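Side-chain contacts in enoyl-CoA hydratase/isomerase family protein (Bacillus anthracis, PDB 3KQF), which probably catalyses the reversible addition of water across the double bond of 2-enoyl-CoA thioesters, as enoyl-CoA hydratases of the crotonase family do: residues A[160-165]-A[179-184]; A[24-29]-A[70-75]. All coordinates share one frame; numbering follows the deposited sequence.

Contact 1. Residues A[160-165]-A[179-184]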
ATOM      1  N   VAL A 160      -3.002  -3.283   4.969  1.00 14.75           N
ATOM      2  CA  VAL A 160      -3.974  -3.883   5.860  1.00 14.00           C
ATOM      3  C   VAL A 160      -3.380  -4.824   6.923  1.00 13.22           C
ATOM      4  O   VAL A 160      -3.793  -4.770   8.064  1.00 13.13           O
ATOM      5  CB  VAL A 160      -5.118  -4.568   5.084  1.00 14.80           C
ATOM      6  CG1 VAL A 160      -4.608  -5.689   4.187  1.00 14.89           C
ATOM      7  CG2 VAL A 160      -6.192  -5.114   6.066  1.00 18.51           C
ATOM      8  N   GLY A 161      -2.373  -5.607   6.544  1.00 12.49           N
ATOM      9  CA  GLY A 161      -1.744  -6.587   7.449  1.00 11.64           C
ATOM     10  C   GLY A 161      -1.091  -5.966   8.669  1.00 13.69           C
ATOM     11  O   GLY A 161      -1.328  -6.376   9.803  1.00 14.69           O
ATOM     12  N   ARG A 162      -0.219  -4.999   8.429  1.00 14.04           N
ATOM     13  CA  ARG A 162       0.439  -4.289   9.499  1.00 14.91           C
ATOM     14  C   ARG A 162      -0.541  -3.473  10.345  1.00 14.02           C
ATOM     15  O   ARG A 162      -0.427  -3.422  11.576  1.00 14.23           O
ATOM     16  CB  ARG A 162       1.545  -3.388   8.931  1.00 14.73           C
ATOM     17  CG  ARG A 162       2.304  -2.633   9.999  1.00 17.29           C
ATOM     18  CD  ARG A 162       3.091  -3.573  10.892  1.00 16.61           C
ATOM     19  NE  ARG A 162       4.130  -4.266  10.136  1.00 17.60           N
ATOM     20  CZ  ARG A 162       4.828  -5.305  10.580  1.00 18.57           C
ATOM     21  NH1 ARG A 162       4.558  -5.851  11.760  1.00 15.55           N
ATOM     22  NH2 ARG A 162       5.772  -5.836   9.807  1.00 17.17           N
ATOM     23  N   ALA A 163      -1.497  -2.816   9.698  1.00 14.25           N
ATOM     24  CA  ALA A 163      -2.510  -2.055  10.425  1.00 14.42           C
ATOM     25  C   ALA A 163      -3.291  -2.957  11.374  1.00 14.15           C
ATOM     26  O   ALA A 163      -3.619  -2.551  12.478  1.00 14.13           O
ATOM     27  CB  ALA A 163      -3.472  -1.368   9.452  1.00 14.06           C
ATOM     28  N   LYS A 164      -3.617  -4.167  10.918  1.00 15.25           N
ATOM     29  CA  LYS A 164      -4.374  -5.110  11.729  1.00 14.35           C
ATOM     30  C   LYS A 164      -3.579  -5.577  12.943  1.00 13.98           C
ATOM     31  O   LYS A 164      -4.100  -5.585  14.057  1.00 13.11           O
ATOM     32  CB  LYS A 164      -4.832  -6.311  10.894  1.00 14.82           C
ATOM     33  CG  LYS A 164      -6.045  -6.016  10.040  1.00 15.85           C
ATOM     34  CD  LYS A 164      -6.438  -7.206   9.181  1.00 13.03           C
ATOM     35  CE  LYS A 164      -7.854  -6.983   8.607  1.00 15.37           C
ATOM     36  NZ  LYS A 164      -8.361  -8.165   7.868  1.00 16.95           N
ATOM     37  N   GLU A 165      -2.321  -5.955  12.758  1.00 13.80           N
ATOM     38  CA  GLU A 165      -1.552  -6.439  13.923  1.00 14.24           C
ATOM     39  C   GLU A 165      -1.411  -5.301  14.951  1.00 14.08           C
ATOM     40  O   GLU A 165      -1.519  -5.522  16.131  1.00 14.22           O
ATOM     41  CB  GLU A 165      -0.203  -7.070  13.546  1.00 16.43           C
ATOM     42  CG  GLU A 165       0.901  -6.185  13.024  1.00 18.26           C
ATOM     43  CD  GLU A 165       1.801  -5.585  14.102  1.00 19.09           C
ATOM     44  OE1 GLU A 165       2.844  -5.013  13.727  1.00 17.86           O
ATOM     45  OE2 GLU A 165       1.514  -5.720  15.310  1.00 18.51           O
ATOM     46  N   LYS A 179       9.151   3.966  11.099  1.00 14.17           N
ATOM     47  CA  LYS A 179       9.805   4.293   9.827  1.00 15.75           C
ATOM     48  C   LYS A 179       9.895   3.056   8.934  1.00 15.36           C
ATOM     49  O   LYS A 179       9.616   3.132   7.746  1.00 17.31           O
ATOM     50  CB  LYS A 179      11.201   4.871  10.017  1.00 16.85           C
ATOM     51  CG  LYS A 179      11.663   5.608   8.755  1.00 21.75           C
ATOM     52  CD  LYS A 179      13.125   5.926   8.724  1.00 28.87           C
ATOM     53  CE  LYS A 179      13.418   6.783   7.486  1.00 31.57           C
ATOM     54  NZ  LYS A 179      12.680   6.283   6.272  1.00 32.51           N
ATOM     55  N   GLU A 180      10.274   1.924   9.519  1.00 15.09           N
ATOM     56  CA  GLU A 180      10.369   0.666   8.785  1.00 17.04           C
ATOM     57  C   GLU A 180       9.014   0.280   8.170  1.00 17.18           C
ATOM     58  O   GLU A 180       8.962  -0.213   7.036  1.00 16.68           O
ATOM     59  CB  GLU A 180      10.856  -0.434   9.743  1.00 17.48           C
ATOM     60  CG  GLU A 180      11.016  -1.818   9.140  1.00 23.14           C
ATOM     61  CD  GLU A 180      11.635  -2.826  10.130  1.00 31.86           C
ATOM     62  OE1 GLU A 180      11.783  -2.495  11.331  1.00 37.48           O
ATOM     63  OE2 GLU A 180      11.975  -3.953   9.705  1.00 37.24           O
ATOM     64  N   TYR A 181       7.928   0.539   8.890  1.00 15.96           N
ATOM     65  CA  TYR A 181       6.599   0.151   8.400  1.00 15.66           C
ATOM     66  C   TYR A 181       5.973   1.150   7.428  1.00 17.04           C
ATOM     67  O   TYR A 181       4.935   0.858   6.817  1.00 16.79           O
ATOM     68  CB  TYR A 181       5.623  -0.060   9.539  1.00 17.40           C
ATOM     69  CG  TYR A 181       6.071  -0.983  10.660  1.00 14.80           C
ATOM     70  CD1 TYR A 181       6.884  -2.075  10.421  1.00 18.95           C
ATOM     71  CD2 TYR A 181       5.575  -0.804  11.948  1.00 17.52           C
ATOM     72  CE1 TYR A 181       7.257  -2.935  11.459  1.00 17.42           C
ATOM     73  CE2 TYR A 181       5.941  -1.665  12.994  1.00 18.44           C
ATOM     74  CZ  TYR A 181       6.774  -2.716  12.744  1.00 17.52           C
ATOM     75  OH  TYR A 181       7.133  -3.565  13.792  1.00 23.56           O
ATOM     76  N   GLY A 182       6.584   2.324   7.312  1.00 16.79           N
ATOM     77  CA  GLY A 182       6.061   3.385   6.435  1.00 17.40           C
ATOM     78  C   GLY A 182       5.043   4.302   7.104  1.00 16.36           C
ATOM     79  O   GLY A 182       4.357   5.100   6.420  1.00 16.21           O
ATOM     80  N   LEU A 183       4.949   4.218   8.434  1.00 15.73           N
ATOM     81  CA  LEU A 183       4.037   5.047   9.226  1.00 16.04           C
ATOM     82  C   LEU A 183       4.586   6.470   9.359  1.00 14.84           C
ATOM     83  O   LEU A 183       3.817   7.416   9.389  1.00 16.06           O
ATOM     84  CB  LEU A 183       3.770   4.421  10.611  1.00 15.51           C
ATOM     85  CG  LEU A 183       2.919   5.212  11.611  1.00 17.50           C
ATOM     86  CD1 LEU A 183       1.484   5.545  11.077  1.00 18.27           C
ATOM     87  CD2 LEU A 183       2.840   4.429  12.915  1.00 21.51           C
ATOM     88  N   VAL A 184       5.911   6.623   9.497  1.00 15.81           N
ATOM     89  CA  VAL A 184       6.507   7.968   9.518  1.00 16.17           C
ATOM     90  C   VAL A 184       7.503   8.039   8.350  1.00 15.77           C
ATOM     91  O   VAL A 184       8.140   7.031   7.985  1.00 15.66           O
ATOM     92  CB  VAL A 184       7.143   8.356  10.862  1.00 16.75           C
ATOM     93  CG1 VAL A 184       6.092   8.242  11.990  1.00 16.65           C
ATOM     94  CG2 VAL A 184       8.393   7.530  11.142  1.00 17.38           C
TER

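Contact 2. Residues A[24-29]-A[70-75]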
ATOM      1  N   LEU A  24       0.188  21.657  20.297  1.00 18.72           N
ATOM      2  CA  LEU A  24      -0.713  21.277  21.390  1.00 20.86           C
ATOM      3  C   LEU A  24       0.027  21.734  22.648  1.00 20.23           C
ATOM      4  O   LEU A  24       1.216  21.459  22.798  1.00 21.58           O
ATOM      5  CB  LEU A  24      -1.004  19.777  21.414  1.00 19.28           C
ATOM      6  CG  LEU A  24      -1.590  19.164  20.145  1.00 20.86           C
ATOM      7  CD1 LEU A  24      -1.880  17.690  20.355  1.00 20.95           C
ATOM      8  CD2 LEU A  24      -2.859  19.882  19.684  1.00 23.40           C
ATOM      9  N   ASN A  25      -0.670  22.432  23.542  1.00 20.41           N
ATOM     10  CA  ASN A  25      -0.041  23.033  24.717  1.00 21.25           C
ATOM     11  C   ASN A  25      -0.678  22.673  26.062  1.00 20.36           C
ATOM     12  O   ASN A  25      -1.191  23.540  26.777  1.00 20.23           O
ATOM     13  CB  ASN A  25      -0.025  24.559  24.547  1.00 21.71           C
ATOM     14  CG  ASN A  25       0.876  25.255  25.552  1.00 25.56           C
ATOM     15  OD1 ASN A  25       1.884  24.697  25.998  1.00 27.49           O
ATOM     16  ND2 ASN A  25       0.530  26.499  25.898  1.00 30.07           N
ATOM     17  N   ARG A  26      -0.615  21.390  26.395  1.00 18.12           N
ATOM     18  CA  ARG A  26      -1.100  20.871  27.650  1.00 18.83           C
ATOM     19  C   ARG A  26      -0.051  19.881  28.152  1.00 18.28           C
ATOM     20  O   ARG A  26      -0.355  18.716  28.369  1.00 17.28           O
ATOM     21  CB  ARG A  26      -2.440  20.164  27.468  1.00 18.60           C
ATOM     22  CG  ARG A  26      -3.566  21.010  26.920  1.00 18.26           C
ATOM     23  CD  ARG A  26      -4.861  20.200  27.038  1.00 17.98           C
ATOM     24  NE  ARG A  26      -5.272  20.074  28.434  1.00 19.69           N
ATOM     25  CZ  ARG A  26      -5.956  19.057  28.950  1.00 19.76           C
ATOM     26  NH1 ARG A  26      -6.269  17.989  28.208  1.00 20.91           N
ATOM     27  NH2 ARG A  26      -6.277  19.077  30.242  1.00 20.14           N
ATOM     28  N   GLU A  27       1.186  20.351  28.329  1.00 19.05           N
ATOM     29  CA  GLU A  27       2.295  19.471  28.758  1.00 19.78           C
ATOM     30  C   GLU A  27       2.010  18.626  29.998  1.00 20.05           C
ATOM     31  O   GLU A  27       2.333  17.433  30.011  1.00 18.10           O
ATOM     32  CB  GLU A  27       3.600  20.249  28.990  1.00 21.33           C
ATOM     33  CG  GLU A  27       4.205  20.869  27.767  1.00 21.79           C
ATOM     34  CD  GLU A  27       5.546  21.552  28.064  1.00 24.39           C
ATOM     35  OE1 GLU A  27       6.342  21.024  28.878  1.00 21.55           O
ATOM     36  OE2 GLU A  27       5.800  22.612  27.463  1.00 28.25           O
ATOM     37  N   ARG A  28       1.435  19.240  31.039  1.00 20.53           N
ATOM     38  CA  ARG A  28       1.107  18.521  32.287  1.00 21.88           C
ATOM     39  C   ARG A  28       0.183  17.341  32.043  1.00 20.70           C
ATOM     40  O   ARG A  28       0.188  16.369  32.806  1.00 21.75           O
ATOM     41  CB  ARG A  28       0.396  19.422  33.312  1.00 22.03           C
ATOM     42  CG  ARG A  28       1.204  20.541  33.908  1.00 27.03           C
ATOM     43  CD  ARG A  28       0.374  21.286  34.970  1.00 30.78           C
ATOM     44  NE  ARG A  28       0.114  20.483  36.174  1.00 33.38           N
ATOM     45  CZ  ARG A  28      -0.594  20.903  37.227  1.00 36.32           C
ATOM     46  NH1 ARG A  28      -1.145  22.113  37.233  1.00 38.16           N
ATOM     47  NH2 ARG A  28      -0.765  20.108  38.280  1.00 33.99           N
ATOM     48  N   GLN A  29      -0.644  17.455  31.010  1.00 20.18           N
ATOM     49  CA  GLN A  29      -1.608  16.416  30.671  1.00 19.51           C
ATOM     50  C   GLN A  29      -1.165  15.569  29.454  1.00 19.32           C
ATOM     51  O   GLN A  29      -1.985  14.911  28.824  1.00 18.47           O
ATOM     52  CB  GLN A  29      -2.985  17.054  30.424  1.00 20.49           C
ATOM     53  CG  GLN A  29      -3.603  17.826  31.640  1.00 20.78           C
ATOM     54  CD  GLN A  29      -3.155  19.293  31.800  1.00 26.02           C
ATOM     55  OE1 GLN A  29      -2.418  19.847  30.975  1.00 28.49           O
ATOM     56  NE2 GLN A  29      -3.628  19.932  32.873  1.00 27.25           N
ATOM     57  N   GLY A  70      -3.494  11.205  23.200  1.00 16.76           N
ATOM     58  CA  GLY A  70      -4.830  10.780  22.745  1.00 17.15           C
ATOM     59  C   GLY A  70      -5.957  11.492  23.463  1.00 16.55           C
ATOM     60  O   GLY A  70      -5.778  12.593  23.974  1.00 17.32           O
ATOM     61  N   ALA A  71      -7.124  10.861  23.486  1.00 14.99           N
ATOM     62  CA  ALA A  71      -8.282  11.424  24.163  1.00 15.21           C
ATOM     63  C   ALA A  71      -7.974  11.607  25.644  1.00 14.27           C
ATOM     64  O   ALA A  71      -7.259  10.812  26.246  1.00 13.37           O
ATOM     65  CB  ALA A  71      -9.505  10.523  23.978  1.00 15.88           C
ATOM     66  N   ASP A  72      -8.486  12.692  26.215  1.00 15.35           N
ATOM     67  CA  ASP A  72      -8.304  12.977  27.636  1.00 14.59           C
ATOM     68  C   ASP A  72      -9.188  11.995  28.394  1.00 14.86           C
ATOM     69  O   ASP A  72     -10.412  12.152  28.427  1.00 14.98           O
ATOM     70  CB  ASP A  72      -8.692  14.438  27.918  1.00 15.20           C
ATOM     71  CG  ASP A  72      -8.481  14.838  29.361  1.00 16.30           C
ATOM     72  OD1 ASP A  72      -8.265  16.046  29.602  1.00 17.77           O
ATOM     73  OD2 ASP A  72      -8.528  13.962  30.251  1.00 13.35           O
ATOM     74  N   LEU A  73      -8.575  10.967  28.983  1.00 14.12           N
ATOM     75  CA  LEU A  73      -9.344   9.934  29.689  1.00 14.43           C
ATOM     76  C   LEU A  73      -9.894  10.412  31.043  1.00 14.06           C
ATOM     77  O   LEU A  73     -10.879   9.864  31.545  1.00 14.06           O
ATOM     78  CB  LEU A  73      -8.520   8.655  29.850  1.00 14.80           C
ATOM     79  CG  LEU A  73      -8.119   7.954  28.543  1.00 17.79           C
ATOM     80  CD1 LEU A  73      -7.345   6.674  28.839  1.00 16.99           C
ATOM     81  CD2 LEU A  73      -9.342   7.637  27.678  1.00 18.77           C
ATOM     82  N   LYS A  74      -9.245  11.413  31.635  1.00 14.20           N
ATOM     83  CA  LYS A  74      -9.722  11.981  32.886  1.00 14.54           C
ATOM     84  C   LYS A  74     -11.079  12.603  32.626  1.00 13.49           C
ATOM     85  O   LYS A  74     -11.990  12.457  33.432  1.00 14.70           O
ATOM     86  CB  LYS A  74      -8.732  13.003  33.447  1.00 14.04           C
ATOM     87  CG  LYS A  74      -7.444  12.382  33.944  1.00 14.89           C
ATOM     88  CD  LYS A  74      -6.480  13.431  34.442  1.00 16.72           C
ATOM     89  CE  LYS A  74      -5.165  12.827  34.886  1.00 18.15           C
ATOM     90  NZ  LYS A  74      -4.249  13.882  35.400  1.00 19.80           N
ATOM     91  N   GLU A  75     -11.210  13.277  31.485  1.00 12.44           N
ATOM     92  CA  GLU A  75     -12.478  13.888  31.070  1.00 12.92           C
ATOM     93  C   GLU A  75     -13.513  12.845  30.621  1.00 13.21           C
ATOM     94  O   GLU A  75     -14.711  12.983  30.909  1.00 13.67           O
ATOM     95  CB  GLU A  75     -12.224  14.882  29.933  1.00 12.60           C
ATOM     96  CG  GLU A  75     -13.458  15.600  29.401  1.00 13.40           C
ATOM     97  CD  GLU A  75     -13.108  16.716  28.433  1.00 19.03           C
ATOM     98  OE1 GLU A  75     -12.258  16.505  27.539  1.00 18.00           O
ATOM     99  OE2 GLU A  75     -13.694  17.810  28.558  1.00 21.00           O
TER
HETATM  100  O   HOH W   1      -9.333  18.123  30.971  1.00 17.45           O
HETATM  101  O   HOH W   2      -6.801  16.338  32.045  1.00 19.43           O

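Contact 1. Residues A[160-165]-A[179-184]
Arg162 lays its guanidinium flat over one face of the Tyr181 ring, with planes 15° apart and CZ 4.0 Å from the centroid of the Tyr181 ring, a stacked cation-pi pair. The overlap is offset: Arg162 CZ comes 3.5 Å from Tyr181 CE1, on the CD1-CE1 side of the ring, while the middle of the ring lies under Arg162 CD, a CH-pi contact of 3.8 Å from that carbon to the Tyr181 centroid. Bends at chi2 and chi3, 66° and 64°, fold the arginine chain across the tyrosine, so that both its last methylene and its charged end come over the same ring face. At the guanidinium edge, Arg162 NH1 gives Glu165 OE1, one turn on in the same helix, a salt-bridge hydrogen bond of 2.7 Å. The bond lies nearly in the guanidinium plane and helps to fix its rotation against the ring. Arg171 joins the cluster, bonding to both Glu165 OE1 and Tyr181 OH. In the second subunit, the carbonyl of Glu185 accepts from Arg162 NH2 and Phe186 makes a further cation-pi contact with Arg162. Helix 160-169 is thus joined to the last turn of helix 175-181, which ends in a Schellman motif at Gly182; beyond it, Leu183 packs on helix 150-158 and on strands 134-136 and 173-174.

Contact 2. Residues A[24-29]-A[70-75]
A helix N-cap meets the loop that follows strand 19-24: Asp72, the residue just before helix 73-76, takes a salt bridge from Arg26. Arg26 NH1 donates to Asp72 OD1 over 3.1 Å, and the bond is fairly straight, 164° at the hydrogen. The carboxylate oxygen sits at the guanidinium edge, close to its plane, whereas the arginine nitrogen approaches OD1 from above the carboxylate plane. This is a single-point contact, not a paired, two-nitrogen fork. Two waters complete it, each donating to Asp72 OD1, at 2.7 Å and 2.9 Å from that oxygen, and each accepting a weak bond from Arg26 NH2. The other carboxylate oxygen serves the helix: Glu75 N donates to Asp72 OD2 at 3.0 Å, the capping bond. With CG anti to the backbone N (chi1 -178°), the Asp72 carboxylate puts OD2 at its own helix start and OD1 toward the arginine. Gln29 CB rests 3.8 Å above the plane of the Arg26 guanidinium, over its centre, and the carbonyl of Ser32 accepts a second bond from Arg26 NH1. Glu75 OE1 in turn receives Leu35 N, tying the same helix to the start of helix 35-49. Three donors converge on Asp72 OD1, one of them charged, which together with the helix start would probably favour the ionised carboxylate and keep its negative charge well compensated.

Overall arrangement
Contact 2 closes before contact 1 opens along the chain, and both lie within the one enoyl-CoA hydratase/isomerase domain. Their centres are about 26 Å apart and their nearest atoms about 14 Å, so they do not touch. Contact 2 belongs to the earlier part of the crotonase fold, where the loop leaving strand 19-24 of the six-stranded sheet meets short helix 73-76. Contact 1 belongs to the later helices, 160-169 and 175-181, which precede strand 186-188, outermost in that sheet within this chain. Each contact ties separate parts of one chain together, and both regions also face the second subunit of the three-chain assembly, contact 1 through Arg162 and contact 2 through Leu73 on Phe254 of that subunit.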